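Local atomic coordinates of VP1 (Polyomavirus HPyV7, PDB entry 4PCH), a protein that probably builds the T=7 icosahedral capsid of the virus, as pentamers of jelly-roll subunits, and takes part in attachment to host cells. Residues 128-133 against 162-167; 214-219 against 267-272; 234-239 against 253-258; 50-55 against 139-144; 25-30 against 62-67. All blocks are in the same frame, centred on the assembly; numbering follows the deposited sequence.

Interaction 1 of 5, residues 128-133 against 162-167; sequences LDVIGI and KQVNAA
Lys-162 faces Val-130 as an antiparallel, hydrogen-bonded pair. Val-130 N donates to Lys-162 O at 2.8 Å with a nearly straight N-H, while the return bond from Lys-162 N to Val-130 O is longer, 3.2 Å. The Lys-162 side chain starts on the same face of the sheet as Val-130, but its flexible chain carries the ammonium away to a salt bridge with Glu-147, as befits a strand lying partly at the surface. Methyl CG2 of Val-130, placed between its own backbone N and carbonyl carbon, comes 3.2 Å from Lys-162 O.

Gln-163 forms a non-hydrogen-bonded pair with Asp-129, their CA atoms 4.5 Å apart. The two polar side chains lie alongside each other on the other face from Val-130, carboxylate and amide turned only 19° apart, and the polar end of Asp-129 is held by a bond from Asn-181 N to OD2.

Val-164 is the centre of an inverse gamma turn. Its N donates to Leu-128 O at 2.9 Å in the carbonyl plane, and the same oxygen receives a CA-H contact from Gln-163. A water links Leu-128 N to Val-164 O. The branched Val-164 side chain crosses that of Val-130 at about a right angle, and Val-164 CG2 lies 3.6 Å from Val-130 CG1; Leu-128 CD2 lies alongside Val-164 CG2, somewhat farther off.

Strand 129-132 is the middle one of three, flanked by 161-163 and 174-176. Trp-174 packs on Val-130 and Lys-162, Leu-128 rests on Phe-120 and Ala-122 of strand 117-124, and Ile-131 meets Leu-93 of a neighbouring subunit.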
# COMPACT_ATOMS: atom_id res chain seq x y z
N LEU B 128 4.77 30.37 -1.56
CA LEU B 128 5.42 29.26 -0.90
C LEU B 128 6.88 29.54 -0.58
O LEU B 128 7.64 29.90 -1.47
CB LEU B 128 5.32 28.04 -1.81
CG LEU B 128 5.98 26.75 -1.30
CD1 LEU B 128 5.19 26.15 -0.16
CD2 LEU B 128 6.15 25.68 -2.37
N ASP B 129 7.27 29.36 0.68
CA ASP B 129 8.69 29.45 1.07
C ASP B 129 9.38 28.13 0.69
O ASP B 129 8.87 27.02 1.04
CB ASP B 129 8.81 29.65 2.58
CG ASP B 129 8.18 30.95 3.05
OD1 ASP B 129 8.59 32.05 2.57
OD2 ASP B 129 7.28 30.87 3.94
N VAL B 130 10.53 28.25 0.00
CA VAL B 130 11.30 27.06 -0.43
C VAL B 130 12.77 27.20 -0.06
O VAL B 130 13.30 28.30 0.18
CB VAL B 130 11.22 26.83 -1.98
CG1 VAL B 130 9.89 26.20 -2.33
CG2 VAL B 130 11.44 28.11 -2.75
N ILE B 131 13.43 26.05 0.00
CA ILE B 131 14.86 25.97 0.22
C ILE B 131 15.52 25.47 -1.07
O ILE B 131 15.04 24.50 -1.70
CB ILE B 131 15.22 25.02 1.38
CG1 ILE B 131 14.44 25.35 2.65
CG2 ILE B 131 16.72 25.08 1.65
CD1 ILE B 131 14.66 24.35 3.75
N GLY B 132 16.57 26.14 -1.48
CA GLY B 132 17.34 25.74 -2.67
C GLY B 132 18.37 24.69 -2.31
O GLY B 132 19.17 24.91 -1.42
N ILE B 133 18.32 23.53 -2.97
CA ILE B 133 19.28 22.46 -2.71
C ILE B 133 19.75 21.90 -4.03
O ILE B 133 18.93 21.51 -4.85
CB ILE B 133 18.65 21.27 -1.93
CG1 ILE B 133 18.12 21.76 -0.59
CG2 ILE B 133 19.68 20.16 -1.76
CD1 ILE B 133 19.18 22.06 0.42
N LYS B 162 14.09 31.23 -0.75
CA LYS B 162 13.34 32.10 -1.66
C LYS B 162 11.87 31.73 -1.56
O LYS B 162 11.50 30.73 -0.93
CB LYS B 162 13.78 31.94 -3.11
CG LYS B 162 15.14 32.52 -3.48
CD LYS B 162 15.17 32.93 -4.94
CE LYS B 162 16.48 33.64 -5.23
NZ LYS B 162 16.70 33.87 -6.68
N GLN B 163 11.03 32.58 -2.15
CA GLN B 163 9.61 32.23 -2.31
C GLN B 163 9.28 31.96 -3.77
O GLN B 163 9.84 32.57 -4.66
CB GLN B 163 8.73 33.36 -1.77
CG GLN B 163 9.04 33.73 -0.35
CD GLN B 163 8.02 34.71 0.23
OE1 GLN B 163 7.32 34.40 1.20
NE2 GLN B 163 7.90 35.86 -0.39
N VAL B 164 8.32 31.06 -4.00
CA VAL B 164 7.98 30.66 -5.36
C VAL B 164 7.02 31.70 -5.96
O VAL B 164 5.80 31.61 -5.79
CB VAL B 164 7.40 29.24 -5.44
CG1 VAL B 164 7.19 28.86 -6.91
CG2 VAL B 164 8.34 28.25 -4.81
N ASN B 165 7.61 32.71 -6.60
CA ASN B 165 6.92 33.90 -7.10
C ASN B 165 7.11 34.06 -8.60
O ASN B 165 6.96 35.15 -9.15
CB ASN B 165 7.45 35.18 -6.41
CG ASN B 165 8.97 35.33 -6.53
OD1 ASN B 165 9.64 34.59 -7.29
ND2 ASN B 165 9.53 36.25 -5.74
N ALA B 166 7.43 32.96 -9.26
CA ALA B 166 7.66 32.96 -10.69
C ALA B 166 7.52 31.51 -11.18
O ALA B 166 7.43 30.58 -10.39
CB ALA B 166 9.03 33.48 -10.98
N ALA B 167 7.54 31.41 -12.50
CA ALA B 167 7.23 30.19 -13.23
C ALA B 167 8.46 29.32 -13.47
O ALA B 167 8.35 28.26 -14.07
CB ALA B 167 6.64 30.60 -14.58
O HOH W 1 3.85 30.08 -4.38
O HOH W 2 11.50 32.30 2.19

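Interaction 2 of 5, residues 214-219 against 267-272; sequences NGVGIL and RQRRIK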
# COMPACT_ATOMS: atom_id res chain seq x y z
N ASN B 214 -5.66 25.29 16.72
CA ASN B 214 -6.57 26.28 17.30
C ASN B 214 -7.83 26.58 16.47
O ASN B 214 -8.56 27.51 16.79
CB ASN B 214 -5.79 27.58 17.53
CG ASN B 214 -4.56 27.37 18.38
OD1 ASN B 214 -3.48 27.87 18.08
ND2 ASN B 214 -4.71 26.59 19.43
N GLY B 215 -8.08 25.81 15.42
CA GLY B 215 -9.25 26.02 14.57
C GLY B 215 -9.05 27.08 13.47
O GLY B 215 -10.01 27.44 12.80
N VAL B 216 -7.81 27.55 13.28
CA VAL B 216 -7.54 28.67 12.35
C VAL B 216 -6.93 28.20 11.03
O VAL B 216 -5.93 27.46 10.99
CB VAL B 216 -6.61 29.74 12.99
CG1 VAL B 216 -6.45 30.95 12.07
CG2 VAL B 216 -7.13 30.18 14.35
N GLY B 217 -7.55 28.62 9.94
CA GLY B 217 -7.09 28.29 8.61
C GLY B 217 -6.07 29.28 8.10
O GLY B 217 -5.45 29.99 8.86
N ILE B 218 -5.96 29.35 6.78
CA ILE B 218 -5.03 30.25 6.12
C ILE B 218 -5.65 31.65 6.11
O ILE B 218 -6.79 31.81 5.69
CB ILE B 218 -4.79 29.83 4.67
CG1 ILE B 218 -4.16 28.43 4.58
CG2 ILE B 218 -3.94 30.87 3.95
CD1 ILE B 218 -2.91 28.26 5.41
N LEU B 219 -4.92 32.63 6.58
CA LEU B 219 -5.43 34.01 6.65
C LEU B 219 -4.95 34.75 5.43
O LEU B 219 -3.75 35.03 5.27
CB LEU B 219 -4.99 34.67 7.94
CG LEU B 219 -5.40 33.97 9.23
CD1 LEU B 219 -4.71 34.64 10.40
CD2 LEU B 219 -6.91 33.96 9.41
N ARG B 267 -14.18 31.74 4.73
CA ARG B 267 -15.13 32.44 5.60
C ARG B 267 -14.40 33.69 6.11
O ARG B 267 -13.24 33.90 5.79
CB ARG B 267 -15.58 31.55 6.78
CG ARG B 267 -14.44 31.17 7.73
CD ARG B 267 -14.78 29.98 8.61
NE ARG B 267 -13.61 29.58 9.38
CZ ARG B 267 -13.43 28.37 9.92
NH1 ARG B 267 -14.39 27.44 9.85
NH2 ARG B 267 -12.30 28.11 10.57
N GLN B 268 -15.09 34.53 6.85
CA GLN B 268 -14.47 35.73 7.39
C GLN B 268 -14.05 35.55 8.83
O GLN B 268 -14.78 34.95 9.63
CB GLN B 268 -15.41 36.91 7.22
CG GLN B 268 -15.64 37.25 5.76
CD GLN B 268 -16.55 38.45 5.55
OE1 GLN B 268 -16.97 39.14 6.48
NE2 GLN B 268 -16.84 38.73 4.28
N ARG B 269 -12.92 36.15 9.17
CA ARG B 269 -12.32 36.05 10.50
C ARG B 269 -11.83 37.43 10.90
O ARG B 269 -11.18 38.11 10.10
CB ARG B 269 -11.15 35.06 10.44
CG ARG B 269 -10.34 34.88 11.72
CD ARG B 269 -11.06 34.08 12.78
NE ARG B 269 -10.95 32.65 12.51
CZ ARG B 269 -10.93 31.69 13.43
NH1 ARG B 269 -10.82 30.43 13.04
NH2 ARG B 269 -11.02 31.97 14.73
N ARG B 270 -12.14 37.85 12.12
CA ARG B 270 -11.56 39.09 12.65
C ARG B 270 -10.20 38.78 13.31
O ARG B 270 -10.01 37.75 13.97
CB ARG B 270 -12.52 39.86 13.59
CG ARG B 270 -12.29 41.39 13.50
CD ARG B 270 -13.20 42.30 14.32
NE ARG B 270 -14.35 42.85 13.59
CZ ARG B 270 -14.34 43.89 12.74
NH1 ARG B 270 -15.49 44.26 12.18
NH2 ARG B 270 -13.22 44.57 12.42
N ILE B 271 -9.21 39.63 13.03
CA ILE B 271 -7.88 39.51 13.62
C ILE B 271 -7.51 40.85 14.26
O ILE B 271 -8.02 41.92 13.89
CB ILE B 271 -6.84 39.02 12.59
CG1 ILE B 271 -6.66 40.04 11.47
CG2 ILE B 271 -7.24 37.67 11.99
CD1 ILE B 271 -5.68 39.66 10.38
N LYS B 272 -6.64 40.79 15.27
CA LYS B 272 -6.28 41.95 16.10
C LYS B 272 -4.78 42.04 16.30
O LYS B 272 -4.09 41.01 16.23
CB LYS B 272 -6.96 41.84 17.48
CG LYS B 272 -6.74 43.02 18.42
CD LYS B 272 -7.42 42.79 19.76
CE LYS B 272 -7.13 43.92 20.74
NZ LYS B 272 -6.97 43.43 22.13
O HOH W 3 -10.63 29.22 15.70
O HOH W 4 -12.60 26.50 13.11
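Gly-215 turns its carbonyl oxygen toward two arginine tips: Arg-269 NH1 is 3.1 Å from Gly-215 O, and Arg-267 NH2 lies 3.3 Å from the same oxygen. Gly-215 O meets the Arg-269 guanidinium at its edge, in plane, whereas Val-216 CG2 lies over one face of that group, 3.9 Å from Arg-269 NH1. The valine and arginine side chains cross at about a right angle, giving the flat cation an apolar cover. Farther along, Leu-219 CD2 touches the aliphatic CG of Arg-269 at 4.2 Å, and its CD1 reaches CG2 of Ile-271.

Two waters extend this shell. One donates to Asn-214 O and accepts from Arg-269 NH1, 2.9 Å away; the other donates to Gly-215 O and accepts a weak bond from Arg-267 NH2.

The two chains differ in shape: Arg-267 runs extended from CG to NE, while Arg-269, with CG anti to its backbone N (chi1 177°), bends at the next two torsions. Gly-215 has a positive phi of 84°, at which a CB would jam against the preceding carbonyl. Both arginines are tied to Glu-84, which forms salt bridges to Arg-267 NH2 and Arg-269 NE and accepts from Gly-217 N; Asp-212 OD1 receives the N-H groups of Asn-214 and Val-216. Glu-84 belongs to strand 79-93, which lies between strands 208-219 and 253-271 in the jelly-roll sheet.

Two positive groups thus share one carboxylate and converge on one carbonyl, an arrangement likely to polarise that carbonyl and to keep Glu-84 ionised, while Leu-219 packs on the aliphatic stem of Arg-269 and on Ile-271.

Interaction 3 of 5, residues 234-239 against 253-258; sequences GMTGLP and TVQAGY
Thr-236 and Thr-253 form the tight end of this buried antiparallel contact. Thr-236 N donates to Thr-253 O at 2.8 Å, and Thr-253 N returns a bond to Thr-236 O at 2.9 Å, both donors lying in the carbonyl planes. Their side chains run side by side on one face, with Thr-236 CG2 4.0 Å from Thr-253 CB. Threonine suits these places because its methyl packs while its hydroxyl finds a polar partner: Thr-236 OG1, anti to the backbone N (chi1 -173°), donates to Gly-237 O on a lone pair, and Thr-253 OG1 pairs with Gln-251 O. Thr-253 O also receives a CA-H contact from Met-235, whose CA is 3.2 Å away.

Toward Gly-234 the ladder slackens. Gln-255 N still donates to Gly-234 O at 2.8 Å, but the bond from Gly-234 N to Gln-255 O is weak, at 3.4 Å. The backbone angles of Gly-234 would press a CB against the preceding carbonyl. Met-235 and Val-254, a non-hydrogen-bonded pair, send their side chains apart; methyl CE of the methionine comes back only to 4.3 Å from Val-254 CG2. A neighbouring subunit covers this side, its Leu-110 on Met-235 and its Met-98 on Val-254.

The Gln-255 chain bends at chi2 (73°). Its NE2 donates to Ala-256 O with the acceptor close to the amide plane, and its OE1 receives Arg-43 NE. The strands are the last two of the jelly roll, usually lettered H and I; the pairing ends at Thr-236 and Thr-253, where the first strand stops and the second begins. In this buried setting, then, hydroxyl and amide groups are paired with backbone carbonyls or neighbouring side chains.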
# COMPACT_ATOMS: atom_id res chain seq x y z
N GLY B 234 5.85 10.85 -14.25
CA GLY B 234 6.99 9.98 -14.60
C GLY B 234 7.59 10.42 -15.91
O GLY B 234 7.52 11.62 -16.23
N MET B 235 8.16 9.49 -16.66
CA MET B 235 8.67 9.79 -18.00
C MET B 235 7.96 8.95 -19.08
O MET B 235 7.29 7.93 -18.79
CB MET B 235 10.19 9.60 -18.05
CG MET B 235 10.95 10.66 -17.24
SD MET B 235 12.74 10.44 -17.49
CE MET B 235 12.97 11.79 -18.67
N THR B 236 8.15 9.37 -20.32
CA THR B 236 7.47 8.80 -21.47
C THR B 236 8.33 8.84 -22.71
O THR B 236 9.23 9.68 -22.83
CB THR B 236 6.12 9.55 -21.75
OG1 THR B 236 5.40 8.86 -22.79
CG2 THR B 236 6.33 10.99 -22.14
N GLY B 237 8.09 7.86 -23.59
CA GLY B 237 8.53 7.94 -24.98
C GLY B 237 7.49 8.66 -25.83
O GLY B 237 6.40 9.06 -25.36
N LEU B 238 7.81 8.80 -27.10
CA LEU B 238 6.89 9.41 -28.06
C LEU B 238 5.89 8.40 -28.61
O LEU B 238 6.16 7.20 -28.63
CB LEU B 238 7.66 10.00 -29.24
CG LEU B 238 8.80 10.93 -28.86
CD1 LEU B 238 9.49 11.47 -30.12
CD2 LEU B 238 8.40 12.04 -27.93
N PRO B 239 4.73 8.88 -29.12
CA PRO B 239 3.74 7.93 -29.66
C PRO B 239 4.19 7.04 -30.79
O PRO B 239 4.79 7.50 -31.75
CB PRO B 239 2.59 8.85 -30.11
CG PRO B 239 2.72 10.03 -29.22
CD PRO B 239 4.19 10.24 -29.02
N THR B 253 10.96 11.89 -22.14
CA THR B 253 10.37 13.17 -21.83
C THR B 253 9.63 13.09 -20.49
O THR B 253 9.04 12.07 -20.17
CB THR B 253 9.40 13.47 -22.98
OG1 THR B 253 10.19 13.75 -24.17
CG2 THR B 253 8.55 14.60 -22.68
N VAL B 254 9.63 14.16 -19.72
CA VAL B 254 8.81 14.19 -18.50
C VAL B 254 7.32 14.29 -18.82
O VAL B 254 6.89 15.12 -19.63
CB VAL B 254 9.24 15.35 -17.59
CG1 VAL B 254 8.30 15.47 -16.41
CG2 VAL B 254 10.68 15.15 -17.16
N GLN B 255 6.54 13.44 -18.16
CA GLN B 255 5.08 13.49 -18.20
C GLN B 255 4.57 14.14 -16.96
O GLN B 255 4.77 13.64 -15.85
CB GLN B 255 4.47 12.08 -18.30
CG GLN B 255 2.94 12.04 -18.25
CD GLN B 255 2.33 12.54 -19.53
OE1 GLN B 255 2.44 11.90 -20.61
NE2 GLN B 255 1.71 13.71 -19.45
N ALA B 256 3.88 15.27 -17.14
CA ALA B 256 3.21 15.92 -16.02
C ALA B 256 1.72 15.65 -16.04
O ALA B 256 1.17 15.15 -17.02
CB ALA B 256 3.48 17.44 -16.07
N GLY B 257 1.05 15.96 -14.94
CA GLY B 257 -0.42 16.00 -14.96
C GLY B 257 -0.92 16.99 -15.98
O GLY B 257 -0.20 17.89 -16.39
N TYR B 258 -2.17 16.82 -16.42
CA TYR B 258 -2.80 17.74 -17.34
C TYR B 258 -3.18 19.05 -16.69
O TYR B 258 -3.46 20.05 -17.36
CB TYR B 258 -4.06 17.09 -17.86
CG TYR B 258 -3.87 15.84 -18.70
CD1 TYR B 258 -2.67 15.57 -19.38
CD2 TYR B 258 -4.95 15.00 -18.92
CE1 TYR B 258 -2.55 14.46 -20.19
CE2 TYR B 258 -4.85 13.90 -19.77
CZ TYR B 258 -3.65 13.64 -20.40
OH TYR B 258 -3.60 12.55 -21.25

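Interaction 4 of 5, residues 50-55 against 139-144; sequences SDTLGP and RLKVNE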
# COMPACT_ATOMS: atom_id res chain seq x y z
N SER B 50 21.82 14.02 -19.87
CA SER B 50 22.98 14.88 -19.56
C SER B 50 23.01 15.28 -18.08
O SER B 50 22.09 14.99 -17.33
CB SER B 50 22.93 16.15 -20.43
OG SER B 50 21.96 17.08 -19.92
N ASP B 51 24.05 16.01 -17.70
CA ASP B 51 24.20 16.54 -16.34
C ASP B 51 23.56 17.91 -16.10
O ASP B 51 23.87 18.55 -15.11
CB ASP B 51 25.68 16.62 -15.96
CG ASP B 51 26.48 17.53 -16.89
OD1 ASP B 51 25.85 18.14 -17.78
OD2 ASP B 51 27.71 17.63 -16.74
N THR B 52 22.67 18.33 -16.99
CA THR B 52 22.19 19.72 -17.01
C THR B 52 20.71 19.80 -17.15
O THR B 52 20.13 19.20 -18.07
CB THR B 52 22.86 20.47 -18.18
OG1 THR B 52 24.28 20.47 -18.00
CG2 THR B 52 22.40 21.91 -18.23
N LEU B 53 20.06 20.49 -16.21
CA LEU B 53 18.65 20.83 -16.32
C LEU B 53 18.46 21.96 -17.31
O LEU B 53 19.02 23.02 -17.14
CB LEU B 53 18.06 21.27 -14.96
CG LEU B 53 17.67 20.13 -14.05
CD1 LEU B 53 18.90 19.32 -13.65
CD2 LEU B 53 16.95 20.71 -12.83
N GLY B 54 17.63 21.73 -18.32
CA GLY B 54 17.39 22.73 -19.36
C GLY B 54 15.97 23.26 -19.30
O GLY B 54 15.06 22.54 -18.98
N PRO B 55 15.78 24.53 -19.64
CA PRO B 55 14.44 25.07 -19.61
C PRO B 55 13.58 24.41 -20.71
O PRO B 55 14.06 24.16 -21.82
CB PRO B 55 14.67 26.56 -19.86
CG PRO B 55 15.90 26.61 -20.66
CD PRO B 55 16.72 25.41 -20.35
N ARG B 139 28.65 18.71 -9.71
CA ARG B 139 28.42 18.04 -11.00
C ARG B 139 27.06 18.28 -11.67
O ARG B 139 26.92 18.01 -12.87
CB ARG B 139 28.59 16.53 -10.81
CG ARG B 139 29.96 16.09 -10.28
CD ARG B 139 29.99 14.57 -10.20
NE ARG B 139 31.17 14.03 -9.52
CZ ARG B 139 31.27 13.75 -8.22
NH1 ARG B 139 30.27 13.97 -7.36
NH2 ARG B 139 32.40 13.25 -7.76
N LEU B 140 26.04 18.72 -10.93
CA LEU B 140 24.71 18.96 -11.49
C LEU B 140 24.63 20.43 -11.86
O LEU B 140 24.83 21.29 -11.01
CB LEU B 140 23.57 18.64 -10.52
CG LEU B 140 22.15 18.80 -11.11
CD1 LEU B 140 21.84 17.74 -12.19
CD2 LEU B 140 21.07 18.78 -10.05
N LYS B 141 24.40 20.67 -13.15
CA LYS B 141 24.36 22.01 -13.70
C LYS B 141 22.93 22.41 -14.00
O LYS B 141 22.06 21.56 -14.24
CB LYS B 141 25.21 22.07 -14.97
CG LYS B 141 26.69 21.83 -14.70
CD LYS B 141 27.38 21.26 -15.93
CE LYS B 141 28.87 21.02 -15.70
NZ LYS B 141 29.51 20.42 -16.90
N VAL B 142 22.69 23.73 -13.97
CA VAL B 142 21.35 24.29 -14.13
C VAL B 142 21.41 25.48 -15.08
O VAL B 142 22.14 26.43 -14.84
CB VAL B 142 20.78 24.77 -12.78
CG1 VAL B 142 19.30 25.15 -12.92
CG2 VAL B 142 20.95 23.68 -11.73
N ASN B 143 20.64 25.40 -16.15
CA ASN B 143 20.56 26.50 -17.10
C ASN B 143 20.13 27.81 -16.42
O ASN B 143 19.26 27.82 -15.55
CB ASN B 143 19.60 26.16 -18.22
CG ASN B 143 19.62 27.20 -19.31
OD1 ASN B 143 18.96 28.22 -19.18
ND2 ASN B 143 20.38 26.96 -20.35
N GLU B 144 20.76 28.91 -16.83
CA GLU B 144 20.57 30.21 -16.22
C GLU B 144 19.16 30.79 -16.37
O GLU B 144 18.82 31.73 -15.66
CB GLU B 144 21.59 31.21 -16.77
CG GLU B 144 23.02 30.96 -16.29
CD GLU B 144 23.13 30.95 -14.77
OE1 GLU B 144 22.99 29.86 -14.17
OE2 GLU B 144 23.32 32.04 -14.18
O HOH W 5 28.78 16.95 -14.41
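Asp-51 and Lys-141 meet through both backbone and side chain where two short strands run parallel. Three backbone bonds join the two segments: Lys-141 N to Asp-51 O at 2.9 Å, Leu-53 N to Lys-141 O at 3.0 Å, and Asn-143 N to Leu-53 O. As in any parallel ladder, Leu-53 bonds to residues on either side of its partner, here Val-142. Thr-52 CA adds a CA-H contact to Lys-141 O.

The charged contact is looser. Lys-141, extended beyond CG, lays its chain obliquely past Thr-52 and Asp-51, and its NZ forms a salt bridge with Asp-51 OD2 at 3.3 Å, a weak hydrogen bond. Thr-52 OG1 donates to Asp-51 OD1 from above the carboxylate plane, and a water donates both to OD2 and to Arg-139 O.

Apolar contact is made by Leu-53 CD1, 3.6 Å from Leu-140 CD1. Separately, Pro-55 CD makes van der Waals contact with Asn-143 CG at 3.6 Å, the side chains crossing at about a right angle; Asn-143 OD1 bonds Ala-145 N.

The Asp-51 carboxylate thus meets a weakly bonded ammonium, a hydroxyl and a water, which should favour the ionised form, whereas the leucines pack on Ala-99 of a neighbouring subunit.

Interaction 5 of 5, residues 25-30 against 62-67; sequences AVLLPN and SVAVIN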
# COMPACT_ATOMS: atom_id res chain seq x y z
N ALA B 25 -9.86 26.91 -9.34
CA ALA B 25 -8.82 27.17 -10.32
C ALA B 25 -8.25 25.85 -10.78
O ALA B 25 -8.27 24.86 -10.04
CB ALA B 25 -7.72 28.03 -9.73
N VAL B 26 -7.75 25.85 -12.02
CA VAL B 26 -6.94 24.73 -12.48
C VAL B 26 -5.55 25.25 -12.84
O VAL B 26 -5.42 26.08 -13.74
CB VAL B 26 -7.54 24.04 -13.69
CG1 VAL B 26 -6.64 22.88 -14.12
CG2 VAL B 26 -8.95 23.56 -13.38
N LEU B 27 -4.55 24.78 -12.11
CA LEU B 27 -3.15 25.14 -12.31
C LEU B 27 -2.65 24.19 -13.38
O LEU B 27 -2.81 22.97 -13.28
CB LEU B 27 -2.29 25.02 -11.08
CG LEU B 27 -2.27 26.21 -10.11
CD1 LEU B 27 -3.69 26.48 -9.63
CD2 LEU B 27 -1.31 26.04 -8.95
N LEU B 28 -2.03 24.77 -14.40
CA LEU B 28 -1.56 24.03 -15.55
C LEU B 28 -0.05 23.74 -15.41
O LEU B 28 0.69 24.54 -14.82
CB LEU B 28 -1.79 24.84 -16.83
CG LEU B 28 -3.20 25.32 -17.15
CD1 LEU B 28 -3.27 26.05 -18.48
CD2 LEU B 28 -4.18 24.16 -17.11
N PRO B 29 0.39 22.62 -15.96
CA PRO B 29 1.80 22.31 -15.86
C PRO B 29 2.68 23.27 -16.62
O PRO B 29 2.28 23.82 -17.63
CB PRO B 29 1.89 20.91 -16.48
CG PRO B 29 0.77 20.85 -17.42
CD PRO B 29 -0.34 21.53 -16.67
N ASN B 30 3.87 23.46 -16.06
CA ASN B 30 4.75 24.48 -16.50
C ASN B 30 6.19 24.00 -16.52
O ASN B 30 6.73 23.68 -15.47
CB ASN B 30 4.57 25.62 -15.50
CG ASN B 30 5.52 26.72 -15.70
OD1 ASN B 30 5.89 27.02 -16.83
ND2 ASN B 30 5.98 27.30 -14.59
N SER B 62 4.04 25.19 -10.61
CA SER B 62 2.94 25.98 -11.11
C SER B 62 2.46 26.84 -9.98
O SER B 62 2.40 26.38 -8.85
CB SER B 62 1.81 25.05 -11.54
OG SER B 62 2.18 24.24 -12.65
N VAL B 63 2.08 28.07 -10.29
CA VAL B 63 1.55 28.99 -9.28
C VAL B 63 0.32 29.69 -9.83
O VAL B 63 0.23 30.00 -11.03
CB VAL B 63 2.59 30.04 -8.82
CG1 VAL B 63 3.75 29.37 -8.09
CG2 VAL B 63 3.12 30.84 -9.98
N ALA B 64 -0.59 29.99 -8.94
CA ALA B 64 -1.73 30.86 -9.25
C ALA B 64 -1.97 31.75 -8.05
O ALA B 64 -1.79 31.30 -6.92
CB ALA B 64 -2.97 30.06 -9.58
N VAL B 65 -2.32 33.00 -8.32
CA VAL B 65 -2.71 33.94 -7.27
C VAL B 65 -4.12 34.39 -7.61
O VAL B 65 -4.35 35.05 -8.64
CB VAL B 65 -1.78 35.15 -7.15
CG1 VAL B 65 -2.15 35.96 -5.92
CG2 VAL B 65 -0.33 34.70 -7.04
N ILE B 66 -5.05 34.02 -6.74
CA ILE B 66 -6.48 34.17 -6.99
C ILE B 66 -6.99 35.29 -6.09
O ILE B 66 -6.93 35.19 -4.88
CB ILE B 66 -7.27 32.88 -6.66
CG1 ILE B 66 -6.67 31.63 -7.34
CG2 ILE B 66 -8.72 33.04 -7.06
CD1 ILE B 66 -6.46 31.77 -8.81
N ASN B 67 -7.52 36.34 -6.71
CA ASN B 67 -8.06 37.45 -5.95
C ASN B 67 -9.40 37.06 -5.27
O ASN B 67 -10.22 36.35 -5.83
CB ASN B 67 -8.21 38.69 -6.83
CG ASN B 67 -6.87 39.17 -7.40
OD1 ASN B 67 -5.82 39.10 -6.75
ND2 ASN B 67 -6.91 39.65 -8.62
O HOH W 6 4.04 22.47 -13.25
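Leu-27 and Ala-64 meet side chain to side chain: CD1 of the leucine lies 3.7 Å from the alanine CB, and CG is almost as near. Chi1 of Leu-27 (-85°) sets CG anti to the carbonyl carbon; from there CD1 rests on Ala-64 CB and Leu-27 CD2 lies 3.7 Å from Ser-62 O. A small alanine leaves room for the branched leucine between two backbones. Farther toward the N-terminal end of 25-30, Ala-25 and Ile-66 reverse the sizes: here the long side chain comes from the other strand, and its CD1 reaches Ala-25 CB at 4.1 Å.

The axes of strands 25-27 and 62-67 are 7.6 Å apart and run roughly antiparallel, at 155°, too far for a backbone ladder. They belong to facing walls of the jelly roll. Strand 9-27, conventionally B, pairs with 253-271 in the BIDG sheet, and strand 62-67, conventionally C, pairs with 224-236 in CHEF, which makes this an interior contact of the sandwich within the coat-protein core that this chain represents.

Beyond Leu-27 the contact turns polar. Ser-62 points its CB toward segment 25-30 and donates from OG to Leu-28 O at 2.6 Å, the hydroxyl standing above the carbonyl plane, 42° out of it. A water donates to Ser-62 OG at 2.6 Å and accepts from Asn-30 N at 3.0 Å, bridging the segments where their backbones come closest. Serine fits because its short hydroxyl can serve the carbonyl and the water together. On the outer side of segment 25-30, Leu-28 and Pro-29 pack on Ala-155 and Val-154 of a neighbouring subunit.

From the N terminus, segment 25-30 meets 62-67 first (interaction 5), closing a loop that bridges the two sheets of the jelly roll. Interaction 4 crosses it: 50-55 lies inside that loop, but its partner 139-144 comes much later, forming a separate two-stranded parallel pair. Interaction 1, which joins two strands of the small three-stranded sheet, crosses interaction 4 in turn, since 139-144 falls between its segments. It also touches interaction 5, with a probable hydrogen bond between Ala-167 O and Asn-30 ND2. Near the C terminus, interaction 3 nests inside the loop closed by interaction 2; both use strand 253-271, with centres about 40 Å apart. Interaction 3 returns to interaction 5, where Pro-29 packs against Ala-256 and Gly-257.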